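Local coordinates for protein LbaCas13a H328A (C2c2) (Lachnospiraceae bacterium NK4A179, PDB 5WLH) that binds pre-crRNA as a CRISPR-Cas13a nuclease and, as in its family, probably processes this guide and cuts the RNA it targets, at residues A117-A122 and D229-R234; L190-V195 and I223-E228; S514-E519 and R560-Q565; N551-K556 and D587-L592. All coordinates share one frame; numbering follows the deposited sequence.

Interaction 1: A117-A122 and D229-R234; sequences AFEKYA and DFYHVR. With nucleotides of chain B.
Tyr-231 lays one face of its ring over Glu-119 of helix 115-130, where helix 218-230 ends in a Schellman motif and the chain turns through His-232 into helix 233-244. This ring is the tightly packed part. Glu-119 CA stands 3.5 Å from the centroid of the Tyr-231 ring and 6° off its normal, a CH-pi contact over the middle of the face, while Phe-230 CD2 lies over the centre of the opposite face. A flat aromatic residue suits such a slot between a helix backbone and a second ring. At its far end Tyr-231 OH comes within 3.2 Å of Phe-118 CB, and Ala-122 CB touches Tyr-231 CD2 at 3.6 Å. Alanine is small enough to admit a second neighbour here, with Val-233 CG1 3.9 Å from Ala-122 CB. The looser side belongs to the charged groups. With CG anti to the backbone N (chi1 -178°), Glu-119 packs CG 3.6 Å from Tyr-231 CD1; its carboxylate makes a salt bridge with Lys-116. Partly exposed Arg-234 is shared: NH1 pairs with Glu-228, and NE is weakly hydrogen-bonded to A20 of chain B, 3.2 Å from OP1 and 3.3 Å from OP2.

Interaction 2: L190-V195 and I223-E228; sequences LCRERV and IDYVLE. With nucleotides of chain B.
An RNA-binding site opens at the N terminus of helix 193-206, where Arg-192, the N-cap residue, lies between Tyr-225 of helix 218-230 and the base of A20 of chain B. The guanidinium is covered on both faces. N7 of A20 of chain B sits 3.6 Å above the centre of the Arg-192 group, and Tyr-225 CZ is at the same height beneath the opposite face, displaced toward the rim. The tyrosine ring and the guanidinium are inclined by 40°. Although Arg-192 NH1 is 2.9 Å from Tyr-225 OH, the angle is too poor for a hydrogen bond, because the hydroxyl oxygen lies over the face of the group. The arginine's terminal nitrogens turn to RNA: Arg-192 NH2 makes a nearly straight bond (174°) to OP2 of A20 of chain B, although its 2.5 Å length is so short that the exact value is doubtful, and NH1 forms a salt bridge with another phosphate. Bends at the second and third side-chain torsions fold the arginine chain into this place. Apolar residues pack against the tyrosine ring. Val-195 CG2 makes a CH-pi contact 3.9 Å from the Tyr-225 ring centroid, and Leu-190 CD2 meets the ring edge at Tyr-225 CD2, 3.7 Å away. The same Leu-190 CD2 reaches Val-226 CG2 at 4.0 Å. Branched aliphatic residues suit these positions, since they fill the space around a buried ring without competing for polar partners. An arginine held between a tyrosine hydroxyl end and an adenine, its edge toward phosphate, is typical of protein sites that grip RNA.

Interaction 3: S514-E519 and R560-Q565; sequences SSQTVE and RDTILQ
The last turn of helix 486-517 runs beside helix 559-564, the backbones coming nearest at Thr-517 and Thr-562, whose CA atoms are 6.9 Å apart. That turn closes with Ser-514 O accepting from both Thr-517 N and Val-518 N. Between the helices, Thr-562 CG2, anti to its own backbone N, packs 3.6 Å from Gln-516 CB and 3.5 Å from Gln-516 O. Threonine serves both roles asked of it here: the methyl group meets the other helix while OG1 bonds back to Thr-558 O. Thr-517 behaves likewise, its OG1 held by Leu-513 O and its CG2 4.1 Å from Ile-563 CG1. Beyond this apolar part two glutamines cross at about a right angle. Gln-516 NE2 donates to Gln-565 OE1 over 3.0 Å, approaching from above the carbonyl plane, 39° out of it, with the two amide planes turned 60° apart. The Gln-516 amide has other partners too: OE1 accepts from Lys-1045 NZ and NE2 also bonds Tyr-566 OH. A glutamine amide, able to donate through NE2 and accept through OE1, suits this place. An alanine at Gln-516 would probably leave Gln-565 OE1 and Lys-1045 NZ without this mate, while keeping the CB contact with Thr-562. Helix 588-602, which covers Ile-563, leads into an Arg-Asn-x-x-x-His sequence, so this close helix packing is probably that of a HEPN nuclease domain.

Interaction 4: N551-K556 and D587-L592; sequences NFLKDK and DDVDFL
Leu-553 and Lys-556, in the loop before helix 559-564, approach Val-589 from different directions at the N terminus of helix 588-602, which begins with a capping box of Asp-587 and Asp-590. The Leu-553 chain passes Val-589 obliquely, with CD1 3.6 Å from Val-589 CG2. Leu-553 and Leu-592 slide past each other in opposite directions, with their CD2 atoms 3.7 Å apart. A leucine fits here because its forked end can touch two residues one helical turn apart. Lys-556 instead crosses Val-589 at about a right angle, laying CD 3.8 Å from Val-589 CG2. Its chain is extended as far as CE, and a nearly eclipsed last torsion (chi4 13°) then places NZ near the helix end. There it also crosses Asp-587 at about a right angle, and Lys-556 NZ forms a salt bridge with Asp-587 OD2 whose hydrogen bond, at 3.3 Å, is weak. A long lysine is apt at this partly exposed edge, its methylenes packing on valine and its ammonium meeting acid. An alanine in place of Lys-556 would probably leave the Asp-587 carboxylate without this counter-charge and open a gap beside Val-589 CG2. The other oxygen of the carboxylate serves the cap: Asp-587 OD1 accepts from Val-589 N at 2.9 Å, met from above the carboxylate plane, 53° out of it. Aspartate is short enough to fold back in this way. Lys-533 makes a salt bridge with Asp-590 OD2, the oxygen that completes the box by receiving Asp-587 N on its anti lone pair at 2.7 Å.

The four contacts form two pairs on opposite sides of the chain's centre. Interactions 1 and 2 are buried, share helix 218-230 and have centres about 12 Å apart; Tyr-121 OH with Asp-224 OD1 and the Arg-234 to Glu-228 salt bridge join them. Each packs a tyrosine ring among aliphatic atoms and sends an arginine to the same nucleotide. Interactions 3 and 4, with centres about 8 Å apart, interleave along the chain and are linked by Arg-560 with Asp-588 and Lys-554 NZ with Ser-515 O. With no ring or nucleotide between their segments, they rely on methyl packing, amides and helix caps; interaction 3 is buried, interaction 4 partly, with a salt bridge at its edge.

Interaction 1: A117-A122 and D229-R234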
# COMPACT_ATOMS: atom_id res chain seq x y z
N ALA A 117 -11.40 -39.87 -28.90
CA ALA A 117 -10.44 -39.84 -30.00
C ALA A 117 -9.94 -38.43 -30.26
O ALA A 117 -8.74 -38.21 -30.48
CB ALA A 117 -11.06 -40.43 -31.26
N PHE A 118 -10.85 -37.45 -30.24
CA PHE A 118 -10.48 -36.06 -30.48
C PHE A 118 -9.55 -35.54 -29.38
O PHE A 118 -8.57 -34.85 -29.67
CB PHE A 118 -11.73 -35.19 -30.57
CG PHE A 118 -12.47 -35.27 -31.88
CD1 PHE A 118 -11.81 -35.14 -33.09
CD2 PHE A 118 -13.85 -35.45 -31.90
CE1 PHE A 118 -12.50 -35.21 -34.30
CE2 PHE A 118 -14.55 -35.51 -33.08
CZ PHE A 118 -13.87 -35.39 -34.29
N GLU A 119 -9.84 -35.87 -28.13
CA GLU A 119 -8.95 -35.45 -27.05
C GLU A 119 -7.58 -36.10 -27.18
O GLU A 119 -6.56 -35.44 -26.96
CB GLU A 119 -9.55 -35.79 -25.68
CG GLU A 119 -8.67 -35.31 -24.52
CD GLU A 119 -9.02 -35.96 -23.19
OE1 GLU A 119 -8.96 -35.26 -22.16
OE2 GLU A 119 -9.35 -37.17 -23.19
N LYS A 120 -7.54 -37.38 -27.55
CA LYS A 120 -6.26 -38.06 -27.76
C LYS A 120 -5.50 -37.44 -28.93
O LYS A 120 -4.28 -37.28 -28.87
CB LYS A 120 -6.49 -39.55 -27.99
CG LYS A 120 -5.28 -40.28 -28.53
CD LYS A 120 -4.29 -40.60 -27.42
CE LYS A 120 -3.56 -41.89 -27.72
NZ LYS A 120 -4.50 -42.96 -28.17
N TYR A 121 -6.22 -37.09 -30.01
CA TYR A 121 -5.63 -36.33 -31.10
C TYR A 121 -4.97 -35.05 -30.59
O TYR A 121 -3.85 -34.71 -30.97
CB TYR A 121 -6.71 -35.99 -32.12
CG TYR A 121 -6.24 -35.19 -33.31
CD1 TYR A 121 -6.18 -33.79 -33.27
CD2 TYR A 121 -5.90 -35.82 -34.49
CE1 TYR A 121 -5.76 -33.07 -34.37
CE2 TYR A 121 -5.49 -35.11 -35.60
CZ TYR A 121 -5.42 -33.74 -35.53
OH TYR A 121 -5.00 -33.07 -36.65
N ALA A 122 -5.70 -34.30 -29.77
CA ALA A 122 -5.17 -33.06 -29.22
C ALA A 122 -3.91 -33.31 -28.40
O ALA A 122 -2.94 -32.55 -28.49
CB ALA A 122 -6.23 -32.38 -28.37
N ASP A 229 -6.03 -26.43 -27.33
CA ASP A 229 -6.56 -25.44 -26.40
C ASP A 229 -7.90 -25.88 -25.82
O ASP A 229 -8.13 -25.78 -24.60
CB ASP A 229 -6.69 -24.10 -27.12
CG ASP A 229 -7.01 -22.95 -26.19
OD1 ASP A 229 -6.35 -22.84 -25.14
OD2 ASP A 229 -7.92 -22.15 -26.51
N PHE A 230 -8.78 -26.39 -26.67
CA PHE A 230 -10.10 -26.85 -26.24
C PHE A 230 -10.01 -27.94 -25.18
O PHE A 230 -10.79 -27.94 -24.22
CB PHE A 230 -10.88 -27.36 -27.45
CG PHE A 230 -12.21 -27.99 -27.12
CD1 PHE A 230 -13.34 -27.21 -26.99
CD2 PHE A 230 -12.33 -29.36 -26.97
CE1 PHE A 230 -14.57 -27.79 -26.71
CE2 PHE A 230 -13.55 -29.94 -26.69
CZ PHE A 230 -14.67 -29.15 -26.56
N TYR A 231 -9.08 -28.87 -25.35
CA TYR A 231 -8.89 -29.97 -24.41
C TYR A 231 -7.87 -29.66 -23.33
O TYR A 231 -7.55 -30.54 -22.53
CB TYR A 231 -8.49 -31.24 -25.16
CG TYR A 231 -9.65 -31.87 -25.91
CD1 TYR A 231 -10.71 -32.47 -25.23
CD2 TYR A 231 -9.68 -31.86 -27.30
CE1 TYR A 231 -11.78 -33.03 -25.92
CE2 TYR A 231 -10.75 -32.42 -28.00
CZ TYR A 231 -11.79 -33.00 -27.30
OH TYR A 231 -12.84 -33.56 -28.01
N HIS A 232 -7.37 -28.43 -23.30
CA HIS A 232 -6.43 -27.94 -22.28
C HIS A 232 -5.27 -28.91 -22.05
O HIS A 232 -4.90 -29.21 -20.91
CB HIS A 232 -7.16 -27.67 -20.97
CG HIS A 232 -8.31 -26.72 -21.12
ND1 HIS A 232 -9.62 -27.13 -21.12
CD2 HIS A 232 -8.33 -25.38 -21.28
CE1 HIS A 232 -10.41 -26.09 -21.27
NE2 HIS A 232 -9.65 -25.01 -21.37
N VAL A 233 -4.66 -29.37 -23.14
CA VAL A 233 -3.66 -30.42 -22.98
C VAL A 233 -2.43 -29.89 -22.25
O VAL A 233 -1.79 -30.63 -21.49
CB VAL A 233 -3.28 -31.03 -24.34
CG1 VAL A 233 -4.49 -31.74 -24.94
CG2 VAL A 233 -2.76 -29.95 -25.27
N ARG A 234 -2.09 -28.61 -22.44
CA ARG A 234 -0.94 -28.04 -21.73
C ARG A 234 -1.21 -27.97 -20.23
O ARG A 234 -0.42 -28.49 -19.42
CB ARG A 234 -0.63 -26.65 -22.27
CG ARG A 234 0.07 -26.68 -23.62
CD ARG A 234 0.05 -25.32 -24.29
NE ARG A 234 0.74 -25.39 -25.58
CZ ARG A 234 0.23 -25.97 -26.66
NH1 ARG A 234 -0.98 -26.53 -26.59
NH2 ARG A 234 0.92 -26.01 -27.79
P A B 20 3.54 -23.23 -24.58
OP1 A B 20 2.98 -24.24 -23.65
OP2 A B 20 3.20 -23.16 -26.02
O5' A B 20 3.19 -21.81 -23.95
C5' A B 20 3.32 -21.58 -22.56
C4' A B 20 3.17 -20.12 -22.25
O4' A B 20 4.25 -19.37 -22.85
C3' A B 20 1.93 -19.46 -22.82
O3' A B 20 0.77 -19.75 -22.08
C2' A B 20 2.33 -17.99 -22.81
O2' A B 20 2.30 -17.47 -21.49
C1' A B 20 3.79 -18.10 -23.25
N9 A B 20 3.91 -18.00 -24.71
C8 A B 20 4.00 -19.02 -25.63
N7 A B 20 4.07 -18.60 -26.87
C5 A B 20 4.03 -17.22 -26.76
C6 A B 20 4.06 -16.18 -27.71
N6 A B 20 4.15 -16.37 -29.02
N1 A B 20 3.98 -14.92 -27.26
C2 A B 20 3.88 -14.71 -25.94
N3 A B 20 3.84 -15.60 -24.96
C4 A B 20 3.92 -16.84 -25.44

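Interaction 2: L190-V195 and I223-E228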
# COMPACT_ATOMS: atom_id res chain seq x y z
N LEU A 190 -5.42 -18.11 -27.91
CA LEU A 190 -5.14 -18.28 -29.33
C LEU A 190 -4.35 -17.12 -29.91
O LEU A 190 -4.06 -17.12 -31.11
CB LEU A 190 -6.46 -18.44 -30.11
CG LEU A 190 -7.35 -19.62 -29.69
CD1 LEU A 190 -8.66 -19.57 -30.44
CD2 LEU A 190 -6.64 -20.95 -29.91
N CYS A 191 -3.99 -16.13 -29.08
CA CYS A 191 -3.27 -14.94 -29.53
C CYS A 191 -1.77 -15.21 -29.54
O CYS A 191 -1.00 -14.71 -28.71
CB CYS A 191 -3.62 -13.74 -28.65
SG CYS A 191 -5.08 -12.82 -29.15
N ARG A 192 -1.37 -16.03 -30.49
CA ARG A 192 0.03 -16.24 -30.83
C ARG A 192 0.16 -16.05 -32.33
O ARG A 192 -0.80 -16.29 -33.06
CB ARG A 192 0.51 -17.64 -30.41
CG ARG A 192 0.42 -17.85 -28.90
CD ARG A 192 -0.18 -19.19 -28.56
NE ARG A 192 0.83 -20.23 -28.66
CZ ARG A 192 1.34 -20.88 -27.62
NH1 ARG A 192 0.93 -20.63 -26.38
NH2 ARG A 192 2.25 -21.80 -27.83
N GLU A 193 1.33 -15.59 -32.78
CA GLU A 193 1.46 -15.15 -34.16
C GLU A 193 0.99 -16.22 -35.15
O GLU A 193 0.19 -15.94 -36.04
CB GLU A 193 2.91 -14.75 -34.45
CG GLU A 193 3.13 -14.25 -35.87
CD GLU A 193 4.53 -14.52 -36.38
OE1 GLU A 193 4.87 -15.71 -36.60
OE2 GLU A 193 5.30 -13.55 -36.54
N ARG A 194 1.48 -17.45 -35.00
CA ARG A 194 1.19 -18.46 -36.02
C ARG A 194 -0.26 -18.91 -35.95
O ARG A 194 -0.85 -19.27 -36.98
CB ARG A 194 2.13 -19.65 -35.87
CG ARG A 194 3.60 -19.35 -36.28
CD ARG A 194 4.41 -20.63 -36.34
NE ARG A 194 4.01 -21.45 -37.48
CZ ARG A 194 4.48 -21.30 -38.72
NH1 ARG A 194 5.39 -20.36 -38.99
NH2 ARG A 194 4.04 -22.09 -39.68
N VAL A 195 -0.85 -18.90 -34.76
CA VAL A 195 -2.25 -19.28 -34.62
C VAL A 195 -3.14 -18.22 -35.24
O VAL A 195 -4.10 -18.54 -35.96
CB VAL A 195 -2.61 -19.52 -33.14
CG1 VAL A 195 -4.10 -19.86 -33.02
CG2 VAL A 195 -1.75 -20.63 -32.54
N ILE A 223 -6.04 -25.08 -36.56
CA ILE A 223 -7.07 -26.04 -36.13
C ILE A 223 -6.52 -26.96 -35.05
O ILE A 223 -7.15 -27.15 -34.00
CB ILE A 223 -7.59 -26.84 -37.33
CG1 ILE A 223 -8.28 -25.92 -38.32
CG2 ILE A 223 -8.53 -27.93 -36.83
CD1 ILE A 223 -8.82 -26.65 -39.57
N ASP A 224 -5.35 -27.55 -35.30
CA ASP A 224 -4.76 -28.46 -34.34
C ASP A 224 -4.51 -27.76 -33.02
O ASP A 224 -4.68 -28.35 -31.95
CB ASP A 224 -3.45 -29.05 -34.87
CG ASP A 224 -3.67 -30.11 -35.95
OD1 ASP A 224 -4.82 -30.52 -36.21
OD2 ASP A 224 -2.66 -30.51 -36.55
N TYR A 225 -4.08 -26.50 -33.07
CA TYR A 225 -3.87 -25.74 -31.85
C TYR A 225 -5.17 -25.52 -31.10
O TYR A 225 -5.22 -25.65 -29.88
CB TYR A 225 -3.18 -24.41 -32.14
CG TYR A 225 -2.68 -23.78 -30.86
CD1 TYR A 225 -1.43 -24.10 -30.37
CD2 TYR A 225 -3.48 -22.91 -30.13
CE1 TYR A 225 -0.98 -23.56 -29.18
CE2 TYR A 225 -3.03 -22.36 -28.94
CZ TYR A 225 -1.78 -22.69 -28.47
OH TYR A 225 -1.31 -22.16 -27.29
N VAL A 226 -6.23 -25.15 -31.83
CA VAL A 226 -7.54 -24.96 -31.19
C VAL A 226 -7.94 -26.22 -30.43
O VAL A 226 -8.45 -26.14 -29.30
CB VAL A 226 -8.60 -24.57 -32.24
CG1 VAL A 226 -10.01 -24.67 -31.65
CG2 VAL A 226 -8.35 -23.17 -32.73
N LEU A 227 -7.72 -27.39 -31.01
CA LEU A 227 -8.06 -28.62 -30.30
C LEU A 227 -7.19 -28.83 -29.07
O LEU A 227 -7.68 -29.29 -28.03
CB LEU A 227 -7.96 -29.83 -31.23
CG LEU A 227 -8.88 -29.70 -32.45
CD1 LEU A 227 -8.25 -30.38 -33.65
CD2 LEU A 227 -10.23 -30.28 -32.14
N GLU A 228 -5.89 -28.50 -29.16
CA GLU A 228 -5.04 -28.55 -27.97
C GLU A 228 -5.53 -27.59 -26.90
O GLU A 228 -5.46 -27.88 -25.70
CB GLU A 228 -3.59 -28.21 -28.33
CG GLU A 228 -2.95 -29.14 -29.33
CD GLU A 228 -1.61 -28.61 -29.80
OE1 GLU A 228 -0.98 -27.85 -29.02
OE2 GLU A 228 -1.20 -28.92 -30.94
P A B 20 3.54 -23.23 -24.58
OP1 A B 20 2.98 -24.24 -23.65
OP2 A B 20 3.20 -23.16 -26.02
O5' A B 20 3.19 -21.81 -23.95
C5' A B 20 3.32 -21.58 -22.56
C4' A B 20 3.17 -20.12 -22.25
O4' A B 20 4.25 -19.37 -22.85
C3' A B 20 1.93 -19.46 -22.82
O3' A B 20 0.77 -19.75 -22.08
C2' A B 20 2.33 -17.99 -22.81
O2' A B 20 2.30 -17.47 -21.49
C1' A B 20 3.79 -18.10 -23.25
N9 A B 20 3.91 -18.00 -24.71
C8 A B 20 4.00 -19.02 -25.63
N7 A B 20 4.07 -18.60 -26.87
C5 A B 20 4.03 -17.22 -26.76
C6 A B 20 4.06 -16.18 -27.71
N6 A B 20 4.15 -16.37 -29.02
N1 A B 20 3.98 -14.92 -27.26
C2 A B 20 3.88 -14.71 -25.94
N3 A B 20 3.84 -15.60 -24.96
C4 A B 20 3.92 -16.84 -25.44

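Interaction 3: S514-E519 and R560-Q565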
# COMPACT_ATOMS: atom_id res chain seq x y z
N SER A 514 6.80 18.99 18.27
CA SER A 514 7.82 19.99 18.00
C SER A 514 7.22 21.29 17.48
O SER A 514 7.80 22.37 17.68
CB SER A 514 8.84 19.45 16.99
OG SER A 514 8.47 19.75 15.66
N SER A 515 6.05 21.21 16.84
CA SER A 515 5.59 22.28 15.96
C SER A 515 5.39 23.60 16.71
O SER A 515 5.64 24.68 16.16
CB SER A 515 4.29 21.87 15.26
OG SER A 515 3.23 21.74 16.17
N GLN A 516 4.95 23.53 17.97
CA GLN A 516 4.71 24.72 18.76
C GLN A 516 5.66 24.89 19.93
O GLN A 516 5.58 25.90 20.64
CB GLN A 516 3.28 24.72 19.30
CG GLN A 516 2.21 24.93 18.27
CD GLN A 516 0.89 25.20 18.93
OE1 GLN A 516 0.62 26.32 19.37
NE2 GLN A 516 0.07 24.16 19.07
N THR A 517 6.56 23.93 20.17
CA THR A 517 7.49 24.06 21.29
C THR A 517 8.86 24.54 20.87
O THR A 517 9.53 25.22 21.65
CB THR A 517 7.65 22.72 22.02
OG1 THR A 517 8.05 21.72 21.09
CG2 THR A 517 6.35 22.31 22.71
N VAL A 518 9.31 24.22 19.65
CA VAL A 518 10.67 24.55 19.23
C VAL A 518 10.65 25.12 17.82
O VAL A 518 9.73 24.91 17.03
CB VAL A 518 11.63 23.33 19.29
CG1 VAL A 518 11.75 22.81 20.71
CG2 VAL A 518 11.16 22.22 18.32
N GLU A 519 11.70 25.88 17.52
CA GLU A 519 11.99 26.29 16.16
C GLU A 519 13.33 25.67 15.80
O GLU A 519 14.38 26.06 16.32
CB GLU A 519 12.02 27.82 16.02
CG GLU A 519 11.95 28.30 14.59
CD GLU A 519 12.16 29.80 14.45
OE1 GLU A 519 11.70 30.55 15.35
OE2 GLU A 519 12.77 30.22 13.44
N ARG A 560 4.79 24.63 29.31
CA ARG A 560 3.85 23.65 29.86
C ARG A 560 2.46 23.83 29.29
O ARG A 560 1.79 22.86 28.92
CB ARG A 560 3.80 23.71 31.38
CG ARG A 560 2.83 22.70 31.96
CD ARG A 560 2.62 22.91 33.44
NE ARG A 560 3.86 22.72 34.17
CZ ARG A 560 3.98 22.79 35.49
NH1 ARG A 560 2.92 23.06 36.24
NH2 ARG A 560 5.16 22.59 36.05
N ASP A 561 1.98 25.08 29.22
CA ASP A 561 0.64 25.30 28.69
C ASP A 561 0.58 24.96 27.20
O ASP A 561 -0.45 24.48 26.71
CB ASP A 561 0.20 26.75 28.93
CG ASP A 561 -0.26 26.99 30.37
OD1 ASP A 561 -0.16 26.07 31.21
OD2 ASP A 561 -0.71 28.12 30.66
N THR A 562 1.68 25.20 26.47
CA THR A 562 1.72 24.81 25.06
C THR A 562 1.64 23.29 24.91
O THR A 562 0.85 22.77 24.10
CB THR A 562 2.98 25.35 24.40
OG1 THR A 562 3.04 26.77 24.61
CG2 THR A 562 2.98 25.06 22.90
N ILE A 563 2.43 22.56 25.70
CA ILE A 563 2.38 21.09 25.65
C ILE A 563 0.97 20.61 25.95
O ILE A 563 0.44 19.70 25.29
CB ILE A 563 3.38 20.48 26.65
CG1 ILE A 563 4.83 20.78 26.23
CG2 ILE A 563 3.14 19.00 26.80
CD1 ILE A 563 5.83 20.50 27.36
N LEU A 564 0.32 21.20 26.95
CA LEU A 564 -0.97 20.69 27.38
C LEU A 564 -2.09 20.99 26.38
O LEU A 564 -3.19 20.45 26.53
CB LEU A 564 -1.31 21.24 28.77
CG LEU A 564 -0.43 20.72 29.92
CD1 LEU A 564 -0.78 21.38 31.27
CD2 LEU A 564 -0.59 19.22 30.02
N GLN A 565 -1.84 21.82 25.36
CA GLN A 565 -2.81 21.94 24.26
C GLN A 565 -3.08 20.57 23.63
O GLN A 565 -4.19 20.29 23.19
CB GLN A 565 -2.30 22.91 23.20
CG GLN A 565 -2.28 24.36 23.60
CD GLN A 565 -1.65 25.26 22.54
OE1 GLN A 565 -1.76 25.00 21.35
NE2 GLN A 565 -1.00 26.33 22.98

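Interaction 4: N551-K556 and D587-L592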
# COMPACT_ATOMS: atom_id res chain seq x y z
N ASN A 551 18.38 25.76 23.14
CA ASN A 551 18.68 26.63 22.01
C ASN A 551 17.53 26.77 21.04
O ASN A 551 17.61 27.61 20.13
CB ASN A 551 19.90 26.11 21.25
CG ASN A 551 21.16 26.13 22.07
OD1 ASN A 551 21.37 27.05 22.85
ND2 ASN A 551 22.01 25.12 21.91
N PHE A 552 16.48 25.97 21.18
CA PHE A 552 15.43 25.91 20.17
C PHE A 552 14.05 26.22 20.71
O PHE A 552 13.11 26.34 19.91
CB PHE A 552 15.45 24.52 19.50
CG PHE A 552 16.79 24.17 18.92
CD1 PHE A 552 17.17 24.67 17.69
CD2 PHE A 552 17.69 23.40 19.62
CE1 PHE A 552 18.42 24.38 17.16
CE2 PHE A 552 18.94 23.11 19.11
CZ PHE A 552 19.31 23.60 17.87
N LEU A 553 13.91 26.41 22.02
CA LEU A 553 12.61 26.68 22.61
C LEU A 553 12.02 27.96 22.04
O LEU A 553 12.72 28.97 21.92
CB LEU A 553 12.72 26.77 24.13
CG LEU A 553 13.05 25.45 24.83
CD1 LEU A 553 13.28 25.68 26.30
CD2 LEU A 553 11.91 24.46 24.61
N LYS A 554 10.73 27.90 21.68
CA LYS A 554 10.02 29.07 21.17
C LYS A 554 9.60 30.01 22.28
O LYS A 554 9.54 31.23 22.07
CB LYS A 554 8.77 28.63 20.39
CG LYS A 554 8.99 28.25 18.94
CD LYS A 554 7.72 27.66 18.32
CE LYS A 554 7.67 27.84 16.82
NZ LYS A 554 6.41 27.32 16.20
N ASP A 555 9.31 29.47 23.47
CA ASP A 555 8.81 30.26 24.59
C ASP A 555 8.79 29.39 25.84
O ASP A 555 7.76 28.77 26.15
CB ASP A 555 7.41 30.81 24.29
CG ASP A 555 6.95 31.83 25.33
OD1 ASP A 555 7.51 31.88 26.44
OD2 ASP A 555 6.01 32.60 25.02
N LYS A 556 9.90 29.36 26.57
CA LYS A 556 10.02 28.52 27.74
C LYS A 556 8.99 28.88 28.81
O LYS A 556 8.61 28.01 29.61
CB LYS A 556 11.45 28.62 28.30
CG LYS A 556 11.69 27.92 29.62
CD LYS A 556 13.18 27.81 29.90
CE LYS A 556 13.43 27.46 31.35
NZ LYS A 556 12.17 27.01 32.02
N ASP A 587 12.01 21.01 35.43
CA ASP A 587 10.99 22.00 35.11
C ASP A 587 10.27 21.58 33.83
O ASP A 587 10.29 20.41 33.42
CB ASP A 587 11.61 23.40 34.99
CG ASP A 587 12.64 23.51 33.87
OD1 ASP A 587 12.75 22.60 33.02
OD2 ASP A 587 13.37 24.53 33.84
N ASP A 588 9.63 22.55 33.16
CA ASP A 588 8.82 22.22 31.99
C ASP A 588 9.67 21.83 30.79
O ASP A 588 9.17 21.16 29.89
CB ASP A 588 7.90 23.39 31.66
CG ASP A 588 6.81 23.57 32.71
OD1 ASP A 588 6.25 22.55 33.17
OD2 ASP A 588 6.52 24.73 33.08
N VAL A 589 10.95 22.21 30.77
CA VAL A 589 11.86 21.74 29.73
C VAL A 589 12.11 20.24 29.87
O VAL A 589 12.21 19.52 28.88
CB VAL A 589 13.17 22.54 29.76
CG1 VAL A 589 14.13 22.00 28.74
CG2 VAL A 589 12.90 24.02 29.50
N ASP A 590 12.20 19.75 31.11
CA ASP A 590 12.33 18.31 31.30
C ASP A 590 11.03 17.59 30.98
O ASP A 590 11.05 16.43 30.55
CB ASP A 590 12.76 18.01 32.74
CG ASP A 590 14.01 18.78 33.13
OD1 ASP A 590 15.13 18.35 32.75
OD2 ASP A 590 13.87 19.82 33.80
N PHE A 591 9.90 18.27 31.19
CA PHE A 591 8.62 17.75 30.74
C PHE A 591 8.62 17.53 29.23
O PHE A 591 8.30 16.43 28.75
CB PHE A 591 7.51 18.72 31.15
CG PHE A 591 6.12 18.21 30.90
CD1 PHE A 591 5.86 16.86 30.76
CD2 PHE A 591 5.06 19.10 30.82
CE1 PHE A 591 4.57 16.40 30.53
CE2 PHE A 591 3.76 18.65 30.59
CZ PHE A 591 3.52 17.29 30.44
N LEU A 592 9.00 18.56 28.47
CA LEU A 592 9.12 18.43 27.02
C LEU A 592 10.11 17.33 26.64
O LEU A 592 9.86 16.54 25.71
CB LEU A 592 9.58 19.76 26.42
CG LEU A 592 9.86 19.75 24.92
CD1 LEU A 592 8.55 19.40 24.21
CD2 LEU A 592 10.39 21.10 24.46